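Side-chain contacts in type II secretion pathway related protein (Escherichia coli, PDB 3SOL), which probably acts as the pilotin of the type II secretion system, a lipoprotein that escorts secretin subunits to the outer membrane: residues A16-K21 and H59-Y64; M22-S27 and I76-F81. All coordinates share one frame; numbering follows the deposited sequence.

Interaction 1: residues A16-K21 and H59-Y64; sequences ATRYLK and HSDDIY
Arg-18 lays its guanidinium flat over one face of the Tyr-64 ring, the two planes only 4° apart and their centres 4.0 Å from each other. The stack is also a cation-pi contact, with CZ above the face. CG of Arg-18 stands anti to its backbone N (chi1 175°), and the extended chain that follows slides along the same face, where CD makes a CH-pi contact with the ring at 3.9 Å from its centroid. Arginine suits the place because its methylenes and its flat cation can both lie on an aromatic surface; Tyr-64 offers it a broad flat face while its own hydroxyl still reaches a polar partner, Arg-23. Arg-18 NH1 forms a salt bridge with Asp-61 OD1 at 3.0 Å, the carboxylate turned steeply against the guanidinium. Asp-61 starts out away from helix 5-23, but its end swings back to meet the charge. NH1 also donates to a water that is hydrogen-bonded to Ser-60 OG. Tyr-19 closes on the Tyr-64 ring obliquely, Tyr-19 CD1 to Tyr-64 CE1 at 3.6 Å; its hydroxyl is hydrogen-bonded to Glu-74. The short helical segments cross at -57°, their axes 9.9 Å apart, an arrangement in which long side chains bridge two helices of the all-helical pilotin fold.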
ATOM      1  N   ALA A  16       2.092  -1.460  -2.544  1.00 22.39           N
ATOM      2  CA  ALA A  16       3.519  -1.333  -2.244  1.00 21.37           C
ATOM      3  C   ALA A  16       3.838  -1.895  -0.853  1.00 19.92           C
ATOM      4  O   ALA A  16       4.874  -2.529  -0.640  1.00 18.28           O
ATOM      5  CB  ALA A  16       3.948   0.154  -2.351  1.00 22.66           C
ATOM      6  N   THR A  17       2.923  -1.677   0.093  1.00 20.70           N
ATOM      7  CA  THR A  17       3.086  -2.172   1.448  1.00 20.50           C
ATOM      8  C   THR A  17       2.985  -3.699   1.452  1.00 19.36           C
ATOM      9  O   THR A  17       3.763  -4.391   2.122  1.00 18.47           O
ATOM     10  CB  THR A  17       2.036  -1.513   2.397  1.00 22.15           C
ATOM     11  OG1 THR A  17       2.196  -0.074   2.333  1.00 24.56           O
ATOM     12  CG2 THR A  17       2.250  -1.962   3.794  1.00 22.81           C
ATOM     13  N   ARG A  18       2.046  -4.239   0.672  1.00 19.74           N
ATOM     14  CA  ARG A  18       1.975  -5.701   0.462  1.00 19.51           C
ATOM     15  C   ARG A  18       3.263  -6.257  -0.169  1.00 17.98           C
ATOM     16  O   ARG A  18       3.782  -7.314   0.222  1.00 17.33           O
ATOM     17  CB  ARG A  18       0.780  -6.051  -0.388  1.00 21.09           C
ATOM     18  CG  ARG A  18       0.672  -7.499  -0.753  1.00 24.54           C
ATOM     19  CD  ARG A  18      -0.561  -7.663  -1.650  1.00 31.27           C
ATOM     20  NE  ARG A  18      -0.765  -9.039  -2.062  1.00 36.28           N
ATOM     21  CZ  ARG A  18      -1.718  -9.446  -2.901  1.00 41.70           C
ATOM     22  NH1 ARG A  18      -2.568  -8.577  -3.452  1.00 43.88           N
ATOM     23  NH2 ARG A  18      -1.830 -10.741  -3.180  1.00 45.38           N
ATOM     24  N   TYR A  19       3.789  -5.536  -1.138  1.00 16.96           N
ATOM     25  CA  TYR A  19       5.051  -5.929  -1.763  1.00 16.32           C
ATOM     26  C   TYR A  19       6.185  -5.976  -0.734  1.00 14.67           C
ATOM     27  O   TYR A  19       6.950  -6.922  -0.713  1.00 14.36           O
ATOM     28  CB  TYR A  19       5.392  -4.999  -2.928  1.00 16.83           C
ATOM     29  CG  TYR A  19       6.116  -5.700  -4.064  1.00 16.46           C
ATOM     30  CD1 TYR A  19       5.422  -6.129  -5.174  1.00 19.10           C
ATOM     31  CD2 TYR A  19       7.485  -5.938  -4.018  1.00 18.28           C
ATOM     32  CE1 TYR A  19       6.053  -6.771  -6.223  1.00 19.34           C
ATOM     33  CE2 TYR A  19       8.140  -6.607  -5.077  1.00 16.77           C
ATOM     34  CZ  TYR A  19       7.402  -7.008  -6.169  1.00 18.97           C
ATOM     35  OH  TYR A  19       7.962  -7.646  -7.246  1.00 18.42           O
ATOM     36  N   LEU A  20       6.264  -4.975   0.143  1.00 14.63           N
ATOM     37  CA  LEU A  20       7.288  -4.959   1.186  1.00 14.09           C
ATOM     38  C   LEU A  20       7.178  -6.153   2.117  1.00 14.35           C
ATOM     39  O   LEU A  20       8.193  -6.776   2.474  1.00 13.36           O
ATOM     40  CB  LEU A  20       7.213  -3.655   1.994  1.00 14.43           C
ATOM     41  CG  LEU A  20       7.775  -2.422   1.308  1.00 15.11           C
ATOM     42  CD1 LEU A  20       7.660  -1.223   2.254  1.00 16.01           C
ATOM     43  CD2 LEU A  20       9.254  -2.666   0.872  1.00 14.10           C
ATOM     44  N   LYS A  21       5.952  -6.478   2.510  1.00 14.44           N
ATOM     45  CA  LYS A  21       5.712  -7.582   3.417  1.00 16.22           C
ATOM     46  C   LYS A  21       6.015  -8.940   2.789  1.00 17.01           C
ATOM     47  O   LYS A  21       6.599  -9.799   3.418  1.00 18.19           O
ATOM     48  CB  LYS A  21       4.262  -7.557   3.895  1.00 17.06           C
ATOM     49  CG  LYS A  21       3.987  -6.477   4.899  1.00 19.93           C
ATOM     50  CD  LYS A  21       2.477  -6.249   5.083  1.00 25.03           C
ATOM     51  CE  LYS A  21       1.753  -7.439   5.615  1.00 29.34           C
ATOM     52  NZ  LYS A  21       0.291  -7.137   5.702  1.00 32.76           N
ATOM     53  N   HIS A  59      -8.357  -2.875  -6.256  1.00 39.73           N
ATOM     54  CA  HIS A  59      -7.407  -2.174  -7.116  1.00 39.33           C
ATOM     55  C   HIS A  59      -5.964  -2.494  -6.709  1.00 35.72           C
ATOM     56  O   HIS A  59      -5.101  -2.650  -7.564  1.00 34.12           O
ATOM     57  CB  HIS A  59      -7.626  -0.657  -7.080  1.00 41.03           C
ATOM     58  CG  HIS A  59      -7.016   0.071  -8.246  1.00 45.00           C
ATOM     59  ND1 HIS A  59      -7.349  -0.211  -9.555  1.00 51.59           N
ATOM     60  CD2 HIS A  59      -6.115   1.081  -8.301  1.00 47.33           C
ATOM     61  CE1 HIS A  59      -6.667   0.579 -10.366  1.00 51.72           C
ATOM     62  NE2 HIS A  59      -5.913   1.376  -9.632  1.00 49.79           N
ATOM     63  N   SER A  60      -5.718  -2.570  -5.407  1.00 33.63           N
ATOM     64  CA  SER A  60      -4.389  -2.884  -4.896  1.00 31.46           C
ATOM     65  C   SER A  60      -3.928  -4.253  -5.406  1.00 30.98           C
ATOM     66  O   SER A  60      -2.749  -4.420  -5.760  1.00 28.87           O
ATOM     67  CB  SER A  60      -4.365  -2.837  -3.366  1.00 30.17           C
ATOM     68  OG  SER A  60      -3.079  -3.187  -2.870  1.00 31.69           O
ATOM     69  N   ASP A  61      -4.856  -5.211  -5.453  1.00 32.43           N
ATOM     70  CA  ASP A  61      -4.590  -6.556  -5.997  1.00 33.15           C
ATOM     71  C   ASP A  61      -4.105  -6.484  -7.440  1.00 33.65           C
ATOM     72  O   ASP A  61      -3.156  -7.164  -7.825  1.00 31.78           O
ATOM     73  CB  ASP A  61      -5.845  -7.442  -5.950  1.00 35.80           C
ATOM     74  CG  ASP A  61      -6.237  -7.861  -4.530  1.00 37.23           C
ATOM     75  OD1 ASP A  61      -5.424  -7.699  -3.590  1.00 37.31           O
ATOM     76  OD2 ASP A  61      -7.370  -8.369  -4.366  1.00 41.13           O
ATOM     77  N   ASP A  62      -4.770  -5.653  -8.237  1.00 35.55           N
ATOM     78  CA  ASP A  62      -4.440  -5.515  -9.654  1.00 36.86           C
ATOM     79  C   ASP A  62      -3.095  -4.829  -9.859  1.00 35.01           C
ATOM     80  O   ASP A  62      -2.308  -5.237 -10.718  1.00 35.14           O
ATOM     81  CB  ASP A  62      -5.531  -4.725 -10.362  1.00 40.15           C
ATOM     82  CG  ASP A  62      -6.839  -5.490 -10.470  1.00 43.92           C
ATOM     83  OD1 ASP A  62      -6.841  -6.744 -10.399  1.00 47.11           O
ATOM     84  OD2 ASP A  62      -7.873  -4.822 -10.641  1.00 47.20           O
ATOM     85  N   ILE A  63      -2.828  -3.796  -9.059  1.00 33.09           N
ATOM     86  CA  ILE A  63      -1.543  -3.116  -9.076  1.00 30.84           C
ATOM     87  C   ILE A  63      -0.436  -4.072  -8.655  1.00 28.92           C
ATOM     88  O   ILE A  63       0.638  -4.089  -9.253  1.00 27.59           O
ATOM     89  CB  ILE A  63      -1.529  -1.877  -8.156  1.00 30.11           C
ATOM     90  CG1 ILE A  63      -2.478  -0.798  -8.703  1.00 33.53           C
ATOM     91  CG2 ILE A  63      -0.113  -1.317  -8.042  1.00 27.62           C
ATOM     92  CD1 ILE A  63      -2.809   0.294  -7.714  1.00 34.33           C
ATOM     93  N   TYR A  64      -0.701  -4.883  -7.636  1.00 27.69           N
ATOM     94  CA  TYR A  64       0.313  -5.798  -7.145  1.00 25.88           C
ATOM     95  C   TYR A  64       0.805  -6.736  -8.245  1.00 26.96           C
ATOM     96  O   TYR A  64       2.011  -6.976  -8.381  1.00 25.66           O
ATOM     97  CB  TYR A  64      -0.247  -6.604  -5.990  1.00 26.29           C
ATOM     98  CG  TYR A  64       0.760  -7.529  -5.335  1.00 22.93           C
ATOM     99  CD1 TYR A  64       1.670  -7.043  -4.408  1.00 21.68           C
ATOM    100  CD2 TYR A  64       0.786  -8.888  -5.635  1.00 25.33           C
ATOM    101  CE1 TYR A  64       2.580  -7.884  -3.785  1.00 20.73           C
ATOM    102  CE2 TYR A  64       1.697  -9.736  -5.017  1.00 23.52           C
ATOM    103  CZ  TYR A  64       2.589  -9.217  -4.090  1.00 21.82           C
ATOM    104  OH  TYR A  64       3.500 -10.030  -3.470  1.00 23.36           O
TER
HETATM  105  O   HOH W   1      -3.417  -6.073  -2.223  1.00 36.81           O

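Interaction 2: residues M22-S27 and I76-F81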
ATOM      1  N   MET A  22       5.600  -9.118   1.544  1.00 16.98           N
ATOM      2  CA  MET A  22       5.685 -10.406   0.874  1.00 18.01           C
ATOM      3  C   MET A  22       7.096 -10.656   0.305  1.00 16.11           C
ATOM      4  O   MET A  22       7.599 -11.775   0.367  1.00 15.84           O
ATOM      5  CB  MET A  22       4.642 -10.482  -0.262  1.00 19.11           C
ATOM      6  CG  MET A  22       3.194 -10.559   0.219  1.00 24.75           C
ATOM      7  SD  MET A  22       2.669 -12.228   0.729  1.00 34.11           S
ATOM      8  CE  MET A  22       3.363 -13.189  -0.539  1.00 28.42           C
ATOM      9  N   ARG A  23       7.717  -9.627  -0.254  1.00 14.97           N
ATOM     10  CA  ARG A  23       8.924  -9.822  -1.068  1.00 15.04           C
ATOM     11  C   ARG A  23      10.164  -9.113  -0.547  1.00 13.87           C
ATOM     12  O   ARG A  23      11.256  -9.311  -1.096  1.00 13.97           O
ATOM     13  CB  ARG A  23       8.611  -9.384  -2.491  1.00 15.74           C
ATOM     14  CG  ARG A  23       7.621 -10.377  -3.083  1.00 19.04           C
ATOM     15  CD  ARG A  23       7.063  -9.969  -4.315  1.00 24.03           C
ATOM     16  NE  ARG A  23       6.176 -11.031  -4.817  1.00 24.16           N
ATOM     17  CZ  ARG A  23       6.478 -11.902  -5.767  1.00 22.58           C
ATOM     18  NH1 ARG A  23       5.551 -12.755  -6.159  1.00 26.24           N
ATOM     19  NH2 ARG A  23       7.675 -11.930  -6.321  1.00 23.47           N
ATOM     20  N   CYS A  24       9.987  -8.300   0.497  1.00 13.69           N
ATOM     21  CA  CYS A  24      11.065  -7.481   1.067  1.00 13.26           C
ATOM     22  C   CYS A  24      11.174  -7.633   2.585  1.00 13.40           C
ATOM     23  O   CYS A  24      11.682  -6.745   3.266  1.00 13.41           O
ATOM     24  CB  CYS A  24      10.880  -6.012   0.696  1.00 13.79           C
ATOM     25  SG  CYS A  24      10.569  -5.729  -1.058  1.00 14.02           S
ATOM     26  N   ASN A  25      10.675  -8.747   3.113  1.00 12.00           N
ATOM     27  CA  ASN A  25      10.937  -9.138   4.477  1.00 12.52           C
ATOM     28  C   ASN A  25      10.497  -8.163   5.566  1.00 13.06           C
ATOM     29  O   ASN A  25      11.016  -8.215   6.668  1.00 14.48           O
ATOM     30  CB  ASN A  25      12.415  -9.503   4.624  1.00 13.18           C
ATOM     31  CG  ASN A  25      12.760 -10.777   3.902  1.00 13.11           C
ATOM     32  OD1 ASN A  25      12.068 -11.783   4.063  1.00 12.68           O
ATOM     33  ND2 ASN A  25      13.802 -10.743   3.085  1.00 13.26           N
ATOM     34  N   ARG A  26       9.479  -7.336   5.291  1.00 13.17           N
ATOM     35  CA  ARG A  26       9.036  -6.334   6.277  1.00 14.20           C
ATOM     36  C   ARG A  26       8.024  -6.950   7.233  1.00 15.23           C
ATOM     37  O   ARG A  26       6.823  -6.678   7.186  1.00 16.92           O
ATOM     38  CB  ARG A  26       8.501  -5.067   5.618  1.00 14.19           C
ATOM     39  CG  ARG A  26       9.569  -4.266   4.929  1.00 13.88           C
ATOM     40  CD  ARG A  26      10.595  -3.634   5.896  1.00 14.55           C
ATOM     41  NE  ARG A  26      10.014  -2.810   6.949  1.00 17.06           N
ATOM     42  CZ  ARG A  26       9.907  -1.478   6.947  1.00 17.57           C
ATOM     43  NH1 ARG A  26      10.314  -0.747   5.914  1.00 16.44           N
ATOM     44  NH2 ARG A  26       9.426  -0.869   8.026  1.00 17.62           N
ATOM     45  N   SER A  27       8.580  -7.766   8.121  1.00 15.63           N
ATOM     46  CA  SER A  27       7.858  -8.453   9.169  1.00 17.51           C
ATOM     47  C   SER A  27       7.219  -7.528  10.218  1.00 18.95           C
ATOM     48  O   SER A  27       6.375  -7.971  10.998  1.00 20.23           O
ATOM     49  CB  SER A  27       8.856  -9.336   9.883  1.00 18.83           C
ATOM     50  OG  SER A  27       9.990  -8.577  10.294  1.00 16.92           O
ATOM     51  N   ILE A  76      15.823  -3.632  -6.036  1.00 12.50           N
ATOM     52  CA  ILE A  76      15.620  -2.191  -6.256  1.00 13.05           C
ATOM     53  C   ILE A  76      14.190  -1.797  -5.936  1.00 13.41           C
ATOM     54  O   ILE A  76      13.940  -0.733  -5.341  1.00 12.93           O
ATOM     55  CB  ILE A  76      16.022  -1.786  -7.702  1.00 14.69           C
ATOM     56  CG1 ILE A  76      17.539  -1.862  -7.803  1.00 14.79           C
ATOM     57  CG2 ILE A  76      15.551  -0.341  -8.065  1.00 14.50           C
ATOM     58  CD1 ILE A  76      18.116  -1.706  -9.207  1.00 15.75           C
ATOM     59  N   LYS A  77      13.239  -2.671  -6.288  1.00 14.07           N
ATOM     60  CA  LYS A  77      11.832  -2.463  -5.889  1.00 14.14           C
ATOM     61  C   LYS A  77      11.742  -2.297  -4.382  1.00 13.17           C
ATOM     62  O   LYS A  77      11.096  -1.354  -3.889  1.00 12.51           O
ATOM     63  CB  LYS A  77      10.943  -3.636  -6.306  1.00 14.29           C
ATOM     64  CG  LYS A  77      10.815  -3.830  -7.809  1.00 16.61           C
ATOM     65  CD  LYS A  77       9.902  -4.999  -8.138  1.00 15.22           C
ATOM     66  CE  LYS A  77       9.840  -5.268  -9.621  1.00 17.01           C
ATOM     67  NZ  LYS A  77       9.113  -6.549  -9.937  1.00 16.10           N
ATOM     68  N   CYS A  78      12.377  -3.224  -3.660  1.00 12.64           N
ATOM     69  CA  CYS A  78      12.403  -3.172  -2.190  1.00 13.13           C
ATOM     70  C   CYS A  78      12.994  -1.856  -1.686  1.00 13.73           C
ATOM     71  O   CYS A  78      12.424  -1.205  -0.799  1.00 13.30           O
ATOM     72  CB  CYS A  78      13.182  -4.341  -1.624  1.00 12.97           C
ATOM     73  SG  CYS A  78      12.424  -5.961  -1.918  1.00 14.49           S
ATOM     74  N   ARG A  79      14.117  -1.449  -2.274  1.00 14.12           N
ATOM     75  CA  ARG A  79      14.781  -0.218  -1.815  1.00 14.27           C
ATOM     76  C   ARG A  79      13.942   1.030  -2.101  1.00 15.83           C
ATOM     77  O   ARG A  79      13.881   1.937  -1.279  1.00 15.93           O
ATOM     78  CB  ARG A  79      16.183  -0.103  -2.425  1.00 15.20           C
ATOM     79  CG  ARG A  79      17.109  -1.131  -1.821  1.00 14.33           C
ATOM     80  CD  ARG A  79      18.512  -1.102  -2.334  1.00 17.98           C
ATOM     81  NE  ARG A  79      19.271  -2.040  -1.503  1.00 17.02           N
ATOM     82  CZ  ARG A  79      19.918  -1.745  -0.381  1.00 16.45           C
ATOM     83  NH1 ARG A  79      20.022  -0.496   0.067  1.00 15.84           N
ATOM     84  NH2 ARG A  79      20.497  -2.733   0.288  1.00 17.17           N
ATOM     85  N   GLU A  80      13.300   1.075  -3.271  1.00 16.34           N
ATOM     86  CA  GLU A  80      12.434   2.197  -3.624  1.00 17.58           C
ATOM     87  C   GLU A  80      11.227   2.287  -2.692  1.00 17.22           C
ATOM     88  O   GLU A  80      10.909   3.375  -2.180  1.00 18.26           O
ATOM     89  CB  GLU A  80      11.987   2.091  -5.097  1.00 18.26           C
ATOM     90  CG  GLU A  80      13.120   2.313  -6.094  1.00 20.34           C
ATOM     91  CD  GLU A  80      13.524   3.777  -6.252  1.00 25.42           C
ATOM     92  OE1 GLU A  80      13.051   4.660  -5.495  1.00 26.13           O
ATOM     93  OE2 GLU A  80      14.346   4.055  -7.146  1.00 29.23           O
ATOM     94  N   PHE A  81      10.563   1.155  -2.442  1.00 16.43           N
ATOM     95  CA  PHE A  81       9.389   1.161  -1.573  1.00 17.06           C
ATOM     96  C   PHE A  81       9.721   1.429  -0.111  1.00 17.14           C
ATOM     97  O   PHE A  81       8.987   2.160   0.541  1.00 17.78           O
ATOM     98  CB  PHE A  81       8.603  -0.142  -1.677  1.00 16.32           C
ATOM     99  CG  PHE A  81       7.972  -0.384  -3.020  1.00 18.02           C
ATOM    100  CD1 PHE A  81       7.591   0.654  -3.838  1.00 23.99           C
ATOM    101  CD2 PHE A  81       7.732  -1.682  -3.438  1.00 20.03           C
ATOM    102  CE1 PHE A  81       6.981   0.400  -5.067  1.00 27.73           C
ATOM    103  CE2 PHE A  81       7.129  -1.953  -4.660  1.00 22.03           C
ATOM    104  CZ  PHE A  81       6.757  -0.917  -5.473  1.00 24.59           C
TER
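Residues 22-27 run off the end of helix 5-23: Met-22 and Arg-23 are still helical, Cys-24 is the first residue to leave helical backbone angles, and Arg-26 sits at the centre of an inverse gamma turn. Residues 76-81, by contrast, lie wholly within helix 74-84. The two backbones come nearest at Cys-24 and Cys-78, whose CA atoms are 5.6 Å apart, and both cysteines direct their CB toward the other segment. Their sulfurs are joined in a disulfide, SG of Cys-24 to SG of Cys-78 at 2.1 Å. In each cysteine SG lies anti to the carbonyl carbon and beside the backbone N (chi1 -49° in Cys-24 and -66° in Cys-78), while the torsion about the S-S bond is -82°, close to the perpendicular setting that a relaxed disulfide prefers. Cysteine suits both sites, since two short side chains meet halfway and close the gap with one S-S bond. Beside the bridge, the carbonyl O of Arg-23 approaches Cys-78 SG at 3.6 Å. The longer neighbours look to other partners: Arg-26 forms a salt bridge with Asp-28, and Lys-77 forms one with Glu-74. Only 129 Å² is buried between the segments, so the link owes little to packing. A covalent bond at the surface ties the residue just past the end of helix 5-23 to the side of helix 74-84, and its formation fits the oxidising periplasm in which a pilotin is expected to work.

Overall arrangement
Both interactions use helix 5-23, in successive segments: interaction 1 joins it to helix 53-69, and interaction 2 joins the turn just after its C-terminal end to helix 74-84, which follows helix 53-69 in the chain. Interaction 1 is partly buried, its centre about 6 Å from the centre of the chain, and relies on aromatic surface with charge at its margin. Interaction 2 lies at the surface, its centre about 12 Å from that of the chain, and depends on one covalent bond with little packing. The two meet directly: Tyr-19 OH probably hydrogen-bonds Lys-77 NZ at 3.1 Å, and Leu-20 CD2 packs on Phe-81 CB at 3.6 Å. Together they fasten helices 53-69 and 74-84 to helix 5-23.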